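Local structure of glutathione transferase lambda1 (Populus trichocarpa, 4PQH) at residues Tyr34-Pro37 with Tyr38-Arg41; Lys116-Ala119 with Glu120-Phe123; Ala196-Pro199 with Lys200-Ala203; Asn133-Phe137 with Lys138-Asp142. The protein probably catalyses glutathione-dependent transfer and conjugation reactions linked to detoxification, as a monomeric lambda-class enzyme that holds glutathione against a thioredoxin-like domain. All blocks are in the same frame, centred on the assembly; numbering follows the deposited sequence. Where two conformers were deposited one is given.

Contact 1 comes first along the chain, at the turn between strand 28-32 and helix 37-48 in the thioredoxin-like N-terminal domain, where glutathione binds. The other three lie in the helical part of the protein, in the chain order contact 2, contact 4, contact 3. Contacts 2 and 4 share helix 113-137, one near its start and one at its end, with centres 25 Å apart; contact 3 opens helix 199-208. Centres of all pairs lie 21 to 25 Å apart and no two contacts touch; the nearest atoms of contacts 1 and 4 are about 6 Å apart. Only contact 1 touches glutathione; the others, one helix interior and two helix ends, shape the helical domain beside it.

Contact 1 (Tyr34-Pro37 with Tyr38-Arg41); sequences YTCP and YAQR. With GSH (glutathione), chain C.
Cys36 SG accepts the backbone N-H of Ala39 at 3.5 Å, nearly straight at 162°, an N-cap bond made possible because SG stands anti to its own backbone N (chi1 175°). The same sulfur lies 3.3 Å from SG2 of glutathione, too far for a disulfide. It also sits beside the edge of the Tyr38 ring, 5.3 Å from the centroid. Glutathione spreads round that ring: CB1 lies 3.9 Å above the plane, over the centre of one face, while SG2 reaches the edge at CD2, 3.7 Å away. With Tyr38 replaced by an alanine, the gamma-glutamyl carbons would probably lose the flat surface they rest on, and the ligand sulfur would be freer to move. Further out, Gln40 N bonds to Cys36 O (2.9 Å, in the carbonyl plane) and Arg41 N to Pro37 O (3.2 Å), which fix the first turn of helix 37-48. Phe178 packs edge-to-face with Tyr38, and Arg41 bonds to Ala174 O and to Ser92 OG, itself a glutathione ligand. Cys36 is known to bind glutathione covalently, and the facing sulfurs here, at a helix N-terminus, are consistent with mixed-disulfide chemistry in a thiol transferase.

Contact 2 (Lys116-Ala119 with Glu120-Phe123); sequences KEFA and EDLF
Glu120, Asp121, Leu122 and Phe123 each give their backbone N-H to the carbonyl four residues earlier, an unbroken alpha-helical ladder whose shortest rung, Phe123 N to Ala119 O, is 2.8 Å long with 167° at the hydrogen. One turn apart on the same flank, Phe118 and Leu122 pack directly. With CG placed opposite the backbone N (chi1 -169°), the Phe118 ring swings alongside the next turn, and Leu122 reaches back over it: Leu122 CG stands 4.1 Å above the ring plane, and Leu122 CD1 touches Phe118 CE2 at 3.6 Å. It is the methine that covers the rim; the methyl lies farther out, beside the CE2 corner. A glycine replacing Leu122 would probably open a gap beside this face and let the ring of Phe118 turn more freely. Ala119 pairs with Phe123 more loosely, CB to CE2 4.3 Å, yet CD2 of Phe123 comes within 3.3 Å of Ala119 O, obliquely to the ring. Glu120 folds back at chi2 (-56°), which brings its carboxylate carbon to the edge of the Phe123 ring, in its plane; Lys97 offers the carboxylate a long, weak ion pair. Ala119, Leu122 and Phe123 meet Val171 of helix 170-190, while Phe118 and Leu122 meet Ala154 of helix 144-154. Such i to i+4 apolar packing on the flank turned to these helices belongs to the GST C-terminal helical bundle.

Contact 3 (Ala196-Pro199 with Lys200-Ala203); sequences AGRP and KLAA
Arg198 and Leu201 lie side by side across the start of helix 199-208, pointing the same way, and the arginine can be traced outward along this pairing. Its CB faces Leu201 CB at 4.0 Å and is 4.2 Å from Leu201 CD2. With CG opposite the carbonyl carbon (chi1 -61°) and the chain extended from there to NE, CD passes Leu201 CD2 at 4.0 Å, an aliphatic stem against a methyl. Beyond it, polar partners take over: NE forms a salt bridge with Asp149 OD1, NH2 bonds to Tyr192 OH, and NH1 to the carbonyl of Ile194. All three nitrogens of a buried guanidinium therefore have partners, which would restrain its rotation about chi4. Leu201 meets the stem because its own CG lies opposite its backbone N (chi1 172°), and Phe148 of helix 144-154 touches both residues. The backbone completes the turn: Ala202 N reaches Arg198 O at 2.9 Å with the N-H at 162°, and Ala203 N reaches Pro199 O at 3.0 Å, its donor tilted from the carbonyl plane. Both carboxylate oxygens of Glu152 receive first-turn amides, OE2 from Lys200 and OE1 from Leu201. This is a helix N-terminus with Arg198 as N-cap and Pro199 opening the first turn, its N-H groups taken by a carboxylate of helix 144-154, which joins the two helices within the C-terminal domain.

Contact 4 (Asn133-Phe137 with Lys138-Asp142); sequences NNSTF and KGEAD
Ser135 and Glu140 hold the two ends of a Schellman motif that closes helix 113-137: Glu140 N bonds to Ser135 O at 3.0 Å, and inside this loop Gly139 N bonds to Thr136 O, approaching from above the carbonyl plane. Gly139 has a positive phi of 76°, which turns the chain back across the helix end. Lys138 first gives its N-H to Asn134 O, then lays its side chain over that same carbonyl: the bend at chi3 (-66°) carries CE to 3.4 Å from Asn134 O. From there NZ reaches Glu140 OE2 at 3.1 Å, a salt bridge whose hydrogen bond is weak, while the extended glutamate chain also brings OE1 near Ser135. Ser135 has two conformers; in one OG, anti to the backbone N (chi1 178°), is 3.1 Å from Ala141 O, though where its proton goes is not settled. Thr136 is placed more plainly. Its OG1 lies opposite the carbonyl carbon, beside its own N, and bonds to Ala144 N and Ala132 O, tying the helix end to the start of helix 144-154; CG2 is thereby turned to Asp142, whose side chain crosses at about a right angle, with OD1 4.0 Å away. Thr136 CA also makes a CH···O contact of 3.4 Å with Ala141 O. One water spans the gap, donating to Thr136 O and to Asp142 OD1 at 2.8 Å each.

Contact 1 (Tyr34-Pro37 with Tyr38-Arg41)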
loop_
_atom_site.group_PDB
_atom_site.type_symbol
_atom_site.label_atom_id
_atom_site.label_comp_id
_atom_site.label_asym_id
_atom_site.label_seq_id
_atom_site.Cartn_x
_atom_site.Cartn_y
_atom_site.Cartn_z
ATOM N N TYR A 34 11.236 1.792 3.841
ATOM C CA TYR A 34 11.255 1.859 2.378
ATOM C C TYR A 34 10.823 0.560 1.690
ATOM O O TYR A 34 10.413 0.579 0.526
ATOM C CB TYR A 34 12.634 2.289 1.865
ATOM C CG TYR A 34 12.881 3.786 1.875
ATOM C CD1 TYR A 34 11.977 4.673 1.299
ATOM C CD2 TYR A 34 14.023 4.312 2.463
ATOM C CE1 TYR A 34 12.211 6.037 1.306
ATOM C CE2 TYR A 34 14.263 5.673 2.480
ATOM C CZ TYR A 34 13.354 6.531 1.898
ATOM O OH TYR A 34 13.599 7.884 1.915
ATOM N N THR A 35 10.907 -0.564 2.398
ATOM C CA THR A 35 10.556 -1.850 1.804
ATOM C C THR A 35 9.288 -2.492 2.366
ATOM O O THR A 35 8.941 -3.608 1.983
ATOM C CB THR A 35 11.706 -2.858 1.946
ATOM O OG1 THR A 35 12.042 -2.993 3.332
ATOM C CG2 THR A 35 12.923 -2.389 1.164
ATOM N N CYS A 36 8.594 -1.801 3.266
ATOM C CA CYS A 36 7.375 -2.355 3.853
ATOM C C CYS A 36 6.174 -2.162 2.932
ATOM O O CYS A 36 5.832 -1.027 2.598
ATOM C CB CYS A 36 7.091 -1.701 5.215
ATOM S SG CYS A 36 5.520 -2.218 5.975
ATOM N N PRO A 37 5.506 -3.261 2.534
ATOM C CA PRO A 37 4.359 -3.075 1.627
ATOM C C PRO A 37 3.163 -2.356 2.265
ATOM O O PRO A 37 2.435 -1.649 1.566
ATOM C CB PRO A 37 3.971 -4.510 1.241
ATOM C CG PRO A 37 4.469 -5.361 2.394
ATOM C CD PRO A 37 5.723 -4.679 2.891
ATOM N N TYR A 38 2.950 -2.531 3.563
ATOM C CA TYR A 38 1.870 -1.822 4.238
ATOM C C TYR A 38 2.117 -0.321 4.202
ATOM O O TYR A 38 1.204 0.472 3.932
ATOM C CB TYR A 38 1.747 -2.307 5.685
ATOM C CG TYR A 38 1.388 -3.764 5.772
ATOM C CD1 TYR A 38 0.082 -4.190 5.580
ATOM C CD2 TYR A 38 2.359 -4.722 6.037
ATOM C CE1 TYR A 38 -0.246 -5.529 5.652
ATOM C CE2 TYR A 38 2.040 -6.050 6.109
ATOM C CZ TYR A 38 0.744 -6.453 5.922
ATOM O OH TYR A 38 0.442 -7.788 6.000
ATOM N N ALA A 39 3.363 0.069 4.450
ATOM C CA ALA A 39 3.744 1.475 4.395
ATOM C C ALA A 39 3.671 2.006 2.963
ATOM O O ALA A 39 3.286 3.158 2.731
ATOM C CB ALA A 39 5.142 1.673 4.981
ATOM N N GLN A 40 4.028 1.161 1.999
ATOM C CA GLN A 40 3.968 1.559 0.601
ATOM C C GLN A 40 2.553 1.948 0.193
ATOM O O GLN A 40 2.380 2.876 -0.590
ATOM C CB GLN A 40 4.492 0.446 -0.302
ATOM C CG GLN A 40 4.802 0.911 -1.719
ATOM C CD GLN A 40 5.150 -0.239 -2.644
ATOM O OE1 GLN A 40 5.209 -1.398 -2.213
ATOM N NE2 GLN A 40 5.394 0.070 -3.913
ATOM N N ARG A 41 1.539 1.259 0.717
ATOM C CA ARG A 41 0.144 1.648 0.459
ATOM C C ARG A 41 -0.077 3.121 0.733
ATOM O O ARG A 41 -0.710 3.831 -0.055
ATOM C CB ARG A 41 -0.801 0.873 1.375
ATOM C CG ARG A 41 -0.994 -0.592 1.031
ATOM C CD ARG A 41 -1.945 -1.229 2.041
ATOM N NE ARG A 41 -2.424 -2.550 1.631
ATOM C CZ ARG A 41 -2.876 -3.482 2.465
ATOM N NH1 ARG A 41 -2.893 -3.263 3.775
ATOM N NH2 ARG A 41 -3.312 -4.635 1.982
HETATM N N1 GSH C . -1.755 -4.188 10.084
HETATM C CA1 GSH C . -0.632 -3.284 9.924
HETATM C C1 GSH C . -0.982 -2.344 8.807
HETATM O O11 GSH C . -1.834 -2.699 7.964
HETATM O O12 GSH C . -0.448 -1.222 8.737
HETATM C CB1 GSH C . 0.644 -4.065 9.598
HETATM C CG1 GSH C . 1.909 -3.213 9.680
HETATM C CD1 GSH C . 3.131 -4.105 9.645
HETATM O OE1 GSH C . 2.972 -5.492 9.829
HETATM N N2 GSH C . 4.328 -3.548 9.445
HETATM C CA2 GSH C . 5.518 -4.363 9.662
HETATM C C2 GSH C . 6.310 -3.875 10.834
HETATM O O2 GSH C . 6.285 -2.519 11.187
HETATM C CB2 GSH C . 6.441 -4.353 8.454
HETATM S SG2 GSH C . 5.850 -5.336 7.051
HETATM N N3 GSH C . 7.036 -4.763 11.509
HETATM C CA3 GSH C . 7.878 -4.308 12.600
HETATM C C3 GSH C . 7.563 -5.029 13.886
HETATM O O31 GSH C . 8.273 -4.848 14.899
HETATM O O32 GSH C . 6.585 -5.805 13.961
#

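Contact 2 (Lys116-Ala119 with Glu120-Phe123)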
loop_
_atom_site.group_PDB
_atom_site.type_symbol
_atom_site.label_atom_id
_atom_site.label_comp_id
_atom_site.label_asym_id
_atom_site.label_seq_id
_atom_site.Cartn_x
_atom_site.Cartn_y
_atom_site.Cartn_z
ATOM N N LYS A 116 -18.757 1.429 -3.599
ATOM C CA LYS A 116 -18.303 1.468 -2.214
ATOM C C LYS A 116 -18.484 0.109 -1.542
ATOM O O LYS A 116 -17.585 -0.368 -0.851
ATOM C CB LYS A 116 -19.033 2.561 -1.426
ATOM C CG LYS A 116 -18.748 3.986 -1.915
ATOM C CD LYS A 116 -19.396 5.033 -1.013
ATOM C CE LYS A 116 -18.798 5.005 0.389
ATOM N NZ LYS A 116 -19.533 5.889 1.339
ATOM N N GLU A 117 -19.638 -0.517 -1.763
ATOM C CA GLU A 117 -19.928 -1.829 -1.177
ATOM C C GLU A 117 -18.958 -2.893 -1.676
ATOM O O GLU A 117 -18.459 -3.708 -0.901
ATOM C CB GLU A 117 -21.366 -2.259 -1.487
ATOM C CG GLU A 117 -21.686 -3.694 -1.086
ATOM C CD GLU A 117 -23.059 -4.141 -1.545
ATOM O OE1 GLU A 117 -23.888 -3.273 -1.890
ATOM O OE2 GLU A 117 -23.309 -5.363 -1.569
ATOM N N PHE A 118 -18.696 -2.887 -2.975
ATOM C CA PHE A 118 -17.775 -3.845 -3.564
ATOM C C PHE A 118 -16.375 -3.595 -3.027
ATOM O O PHE A 118 -15.630 -4.542 -2.748
ATOM C CB PHE A 118 -17.800 -3.732 -5.091
ATOM C CG PHE A 118 -17.085 -4.847 -5.797
ATOM C CD1 PHE A 118 -17.530 -6.153 -5.681
ATOM C CD2 PHE A 118 -15.989 -4.584 -6.596
ATOM C CE1 PHE A 118 -16.876 -7.177 -6.336
ATOM C CE2 PHE A 118 -15.332 -5.605 -7.248
ATOM C CZ PHE A 118 -15.778 -6.898 -7.126
ATOM N N ALA A 119 -16.029 -2.319 -2.867
ATOM C CA ALA A 119 -14.731 -1.936 -2.322
ATOM C C ALA A 119 -14.535 -2.531 -0.939
ATOM O O ALA A 119 -13.454 -3.017 -0.617
ATOM C CB ALA A 119 -14.589 -0.417 -2.275
ATOM N N GLU A 120 -15.576 -2.491 -0.119
ATOM C CA GLU A 120 -15.461 -3.043 1.218
ATOM C C GLU A 120 -15.264 -4.560 1.173
ATOM O O GLU A 120 -14.491 -5.100 1.960
ATOM C CB GLU A 120 -16.651 -2.623 2.084
ATOM C CG GLU A 120 -16.716 -1.111 2.309
ATOM C CD GLU A 120 -15.435 -0.543 2.915
ATOM O OE1 GLU A 120 -14.797 -1.229 3.743
ATOM O OE2 GLU A 120 -15.062 0.593 2.563
ATOM N N ASP A 121 -15.919 -5.240 0.233
ATOM C CA ASP A 121 -15.661 -6.665 0.013
ATOM C C ASP A 121 -14.185 -6.918 -0.309
ATOM O O ASP A 121 -13.581 -7.874 0.187
ATOM C CB ASP A 121 -16.532 -7.219 -1.125
ATOM C CG ASP A 121 -18.003 -7.289 -0.765
ATOM O OD1 ASP A 121 -18.329 -7.338 0.440
ATOM O OD2 ASP A 121 -18.836 -7.311 -1.698
ATOM N N LEU A 122 -13.601 -6.054 -1.134
ATOM C CA LEU A 122 -12.215 -6.226 -1.564
ATOM C C LEU A 122 -11.206 -5.858 -0.483
ATOM O O LEU A 122 -10.175 -6.517 -0.341
ATOM C CB LEU A 122 -11.954 -5.428 -2.840
ATOM C CG LEU A 122 -12.713 -5.963 -4.054
ATOM C CD1 LEU A 122 -12.399 -5.109 -5.270
ATOM C CD2 LEU A 122 -12.372 -7.426 -4.299
ATOM N N PHE A 123 -11.490 -4.815 0.282
ATOM C CA PHE A 123 -10.664 -4.509 1.451
ATOM C C PHE A 123 -10.667 -5.672 2.440
ATOM O O PHE A 123 -9.626 -6.027 2.994
ATOM C CB PHE A 123 -11.150 -3.244 2.154
ATOM C CG PHE A 123 -10.842 -1.975 1.415
ATOM C CD1 PHE A 123 -9.603 -1.773 0.829
ATOM C CD2 PHE A 123 -11.795 -0.972 1.328
ATOM C CE1 PHE A 123 -9.323 -0.594 0.147
ATOM C CE2 PHE A 123 -11.523 0.208 0.647
ATOM C CZ PHE A 123 -10.284 0.394 0.057
HETATM O O HOH W 1 -20.770 -6.072 -3.561
#

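Contact 3 (Ala196-Pro199 with Lys200-Ala203)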
loop_
_atom_site.group_PDB
_atom_site.type_symbol
_atom_site.label_atom_id
_atom_site.label_comp_id
_atom_site.label_asym_id
_atom_site.label_seq_id
_atom_site.Cartn_x
_atom_site.Cartn_y
_atom_site.Cartn_z
ATOM N N ALA A 196 -0.921 -15.747 -16.542
ATOM C CA ALA A 196 -1.353 -16.800 -17.457
ATOM C C ALA A 196 -2.812 -17.177 -17.220
ATOM O O ALA A 196 -3.177 -17.662 -16.150
ATOM C CB ALA A 196 -0.450 -18.010 -17.338
ATOM N N GLY A 197 -3.656 -16.914 -18.213
ATOM C CA GLY A 197 -5.074 -17.191 -18.101
ATOM C C GLY A 197 -5.861 -16.127 -17.354
ATOM O O GLY A 197 -7.041 -16.318 -17.065
ATOM N N ARG A 198 -5.209 -15.015 -17.027
ATOM C CA ARG A 198 -5.835 -13.961 -16.234
ATOM C C ARG A 198 -5.657 -12.601 -16.901
ATOM O O ARG A 198 -4.871 -11.769 -16.451
ATOM C CB ARG A 198 -5.279 -13.955 -14.808
ATOM C CG ARG A 198 -5.523 -15.257 -14.057
ATOM C CD ARG A 198 -5.292 -15.127 -12.556
ATOM N NE ARG A 198 -5.428 -16.437 -11.912
ATOM C CZ ARG A 198 -4.440 -17.325 -11.808
ATOM N NH1 ARG A 198 -3.230 -17.033 -12.275
ATOM N NH2 ARG A 198 -4.662 -18.501 -11.227
ATOM N N PRO A 199 -6.395 -12.373 -17.994
ATOM C CA PRO A 199 -6.185 -11.174 -18.807
ATOM C C PRO A 199 -6.549 -9.857 -18.109
ATOM O O PRO A 199 -5.894 -8.849 -18.357
ATOM C CB PRO A 199 -7.079 -11.423 -20.023
ATOM C CG PRO A 199 -8.116 -12.393 -19.556
ATOM C CD PRO A 199 -7.420 -13.265 -18.568
ATOM N N LYS A 200 -7.566 -9.858 -17.255
ATOM C CA LYS A 200 -7.941 -8.638 -16.546
ATOM C C LYS A 200 -6.841 -8.252 -15.556
ATOM O O LYS A 200 -6.519 -7.073 -15.383
ATOM C CB LYS A 200 -9.276 -8.820 -15.818
ATOM C CG LYS A 200 -10.480 -9.032 -16.727
ATOM C CD LYS A 200 -11.022 -7.726 -17.246
ATOM C CE LYS A 200 -12.278 -7.940 -18.075
ATOM N NZ LYS A 200 -12.666 -6.683 -18.763
ATOM N N LEU A 201 -6.281 -9.256 -14.887
ATOM C CA LEU A 201 -5.168 -9.042 -13.985
ATOM C C LEU A 201 -3.933 -8.554 -14.730
ATOM O O LEU A 201 -3.256 -7.630 -14.280
ATOM C CB LEU A 201 -4.847 -10.344 -13.256
ATOM C CG LEU A 201 -3.569 -10.318 -12.423
ATOM C CD1 LEU A 201 -3.686 -9.323 -11.282
ATOM C CD2 LEU A 201 -3.290 -11.699 -11.903
ATOM N N ALA A 202 -3.631 -9.180 -15.865
ATOM C CA ALA A 202 -2.492 -8.744 -16.668
ATOM C C ALA A 202 -2.657 -7.271 -17.061
ATOM O O ALA A 202 -1.710 -6.480 -16.969
ATOM C CB ALA A 202 -2.331 -9.629 -17.903
ATOM N N ALA A 203 -3.870 -6.895 -17.467
ATOM C CA ALA A 203 -4.160 -5.512 -17.829
ATOM C C ALA A 203 -4.036 -4.566 -16.624
ATOM O O ALA A 203 -3.512 -3.457 -16.742
ATOM C CB ALA A 203 -5.554 -5.405 -18.447
#

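Contact 4 (Asn133-Phe137 with Lys138-Asp142)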
loop_
_atom_site.group_PDB
_atom_site.type_symbol
_atom_site.label_atom_id
_atom_site.label_comp_id
_atom_site.label_asym_id
_atom_site.label_seq_id
_atom_site.Cartn_x
_atom_site.Cartn_y
_atom_site.Cartn_z
ATOM N N ASN A 133 -1.200 -16.346 -0.526
ATOM C CA ASN A 133 0.111 -16.268 -1.151
ATOM C C ASN A 133 1.215 -16.766 -0.236
ATOM O O ASN A 133 2.071 -17.544 -0.652
ATOM C CB ASN A 133 0.371 -14.851 -1.648
ATOM C CG ASN A 133 -0.278 -14.596 -2.979
ATOM O OD1 ASN A 133 0.304 -14.880 -4.016
ATOM N ND2 ASN A 133 -1.509 -14.102 -2.959
ATOM N N ASN A 134 1.184 -16.331 1.014
ATOM C CA ASN A 134 2.158 -16.796 1.988
ATOM C C ASN A 134 2.108 -18.303 2.220
ATOM O O ASN A 134 3.152 -18.940 2.357
ATOM C CB ASN A 134 2.035 -15.999 3.280
ATOM C CG ASN A 134 2.587 -14.601 3.135
ATOM O OD1 ASN A 134 3.663 -14.409 2.563
ATOM N ND2 ASN A 134 1.850 -13.617 3.621
ATOM N N SER A 135 0.899 -18.862 2.239
ATOM C CA SER A 135 0.717 -20.309 2.335
ATOM C C SER A 135 1.444 -21.005 1.194
ATOM O O SER A 135 2.060 -22.049 1.381
ATOM C CB SER A 135 -0.771 -20.663 2.291
ATOM O OG SER A 135 -0.973 -22.066 2.336
ATOM N N THR A 136 1.374 -20.414 0.007
ATOM C CA THR A 136 2.008 -20.988 -1.173
ATOM C C THR A 136 3.527 -20.928 -1.067
ATOM O O THR A 136 4.207 -21.929 -1.299
ATOM C CB THR A 136 1.535 -20.269 -2.441
ATOM O OG1 THR A 136 0.124 -20.447 -2.569
ATOM C CG2 THR A 136 2.226 -20.832 -3.673
ATOM N N PHE A 137 4.055 -19.769 -0.693
ATOM C CA PHE A 137 5.500 -19.607 -0.540
ATOM C C PHE A 137 6.061 -20.568 0.500
ATOM O O PHE A 137 7.173 -21.069 0.351
ATOM C CB PHE A 137 5.856 -18.174 -0.148
ATOM C CG PHE A 137 5.504 -17.166 -1.190
ATOM C CD1 PHE A 137 5.863 -17.368 -2.508
ATOM C CD2 PHE A 137 4.802 -16.025 -0.853
ATOM C CE1 PHE A 137 5.533 -16.436 -3.479
ATOM C CE2 PHE A 137 4.470 -15.095 -1.817
ATOM C CZ PHE A 137 4.838 -15.310 -3.128
ATOM N N LYS A 138 5.288 -20.816 1.551
ATOM C CA LYS A 138 5.736 -21.682 2.645
ATOM C C LYS A 138 5.524 -23.163 2.349
ATOM O O LYS A 138 5.946 -24.019 3.125
ATOM C CB LYS A 138 5.029 -21.294 3.947
ATOM C CG LYS A 138 5.469 -19.947 4.497
ATOM C CD LYS A 138 4.812 -19.624 5.827
ATOM C CE LYS A 138 3.310 -19.430 5.705
ATOM N NZ LYS A 138 2.691 -19.148 7.036
ATOM N N GLY A 139 4.883 -23.469 1.228
ATOM C CA GLY A 139 4.653 -24.849 0.831
ATOM C C GLY A 139 3.543 -25.554 1.594
ATOM O O GLY A 139 3.410 -26.776 1.528
ATOM N N GLU A 140 2.745 -24.792 2.331
ATOM C CA GLU A 140 1.664 -25.364 3.125
ATOM C C GLU A 140 0.489 -25.816 2.269
ATOM O O GLU A 140 -0.028 -26.916 2.431
ATOM C CB GLU A 140 1.158 -24.353 4.142
ATOM C CG GLU A 140 2.206 -23.855 5.091
ATOM C CD GLU A 140 1.676 -22.736 5.963
ATOM O OE1 GLU A 140 0.489 -22.366 5.803
ATOM O OE2 GLU A 140 2.438 -22.243 6.818
ATOM N N ALA A 141 0.051 -24.932 1.383
ATOM C CA ALA A 141 -1.027 -25.232 0.449
ATOM C C ALA A 141 -0.879 -24.310 -0.743
ATOM O O ALA A 141 -0.510 -23.148 -0.584
ATOM C CB ALA A 141 -2.387 -25.026 1.105
ATOM N N ASP A 142 -1.157 -24.828 -1.932
ATOM C CA ASP A 142 -1.049 -24.023 -3.141
ATOM C C ASP A 142 -2.317 -23.205 -3.344
ATOM O O ASP A 142 -3.192 -23.579 -4.123
ATOM C CB ASP A 142 -0.777 -24.907 -4.361
ATOM C CG ASP A 142 0.622 -25.490 -4.358
ATOM O OD1 ASP A 142 1.591 -24.714 -4.512
ATOM O OD2 ASP A 142 0.754 -26.723 -4.208
HETATM O O HOH W 2 -2.229 -23.046 4.597
HETATM O O HOH W 3 3.396 -24.375 -2.425
#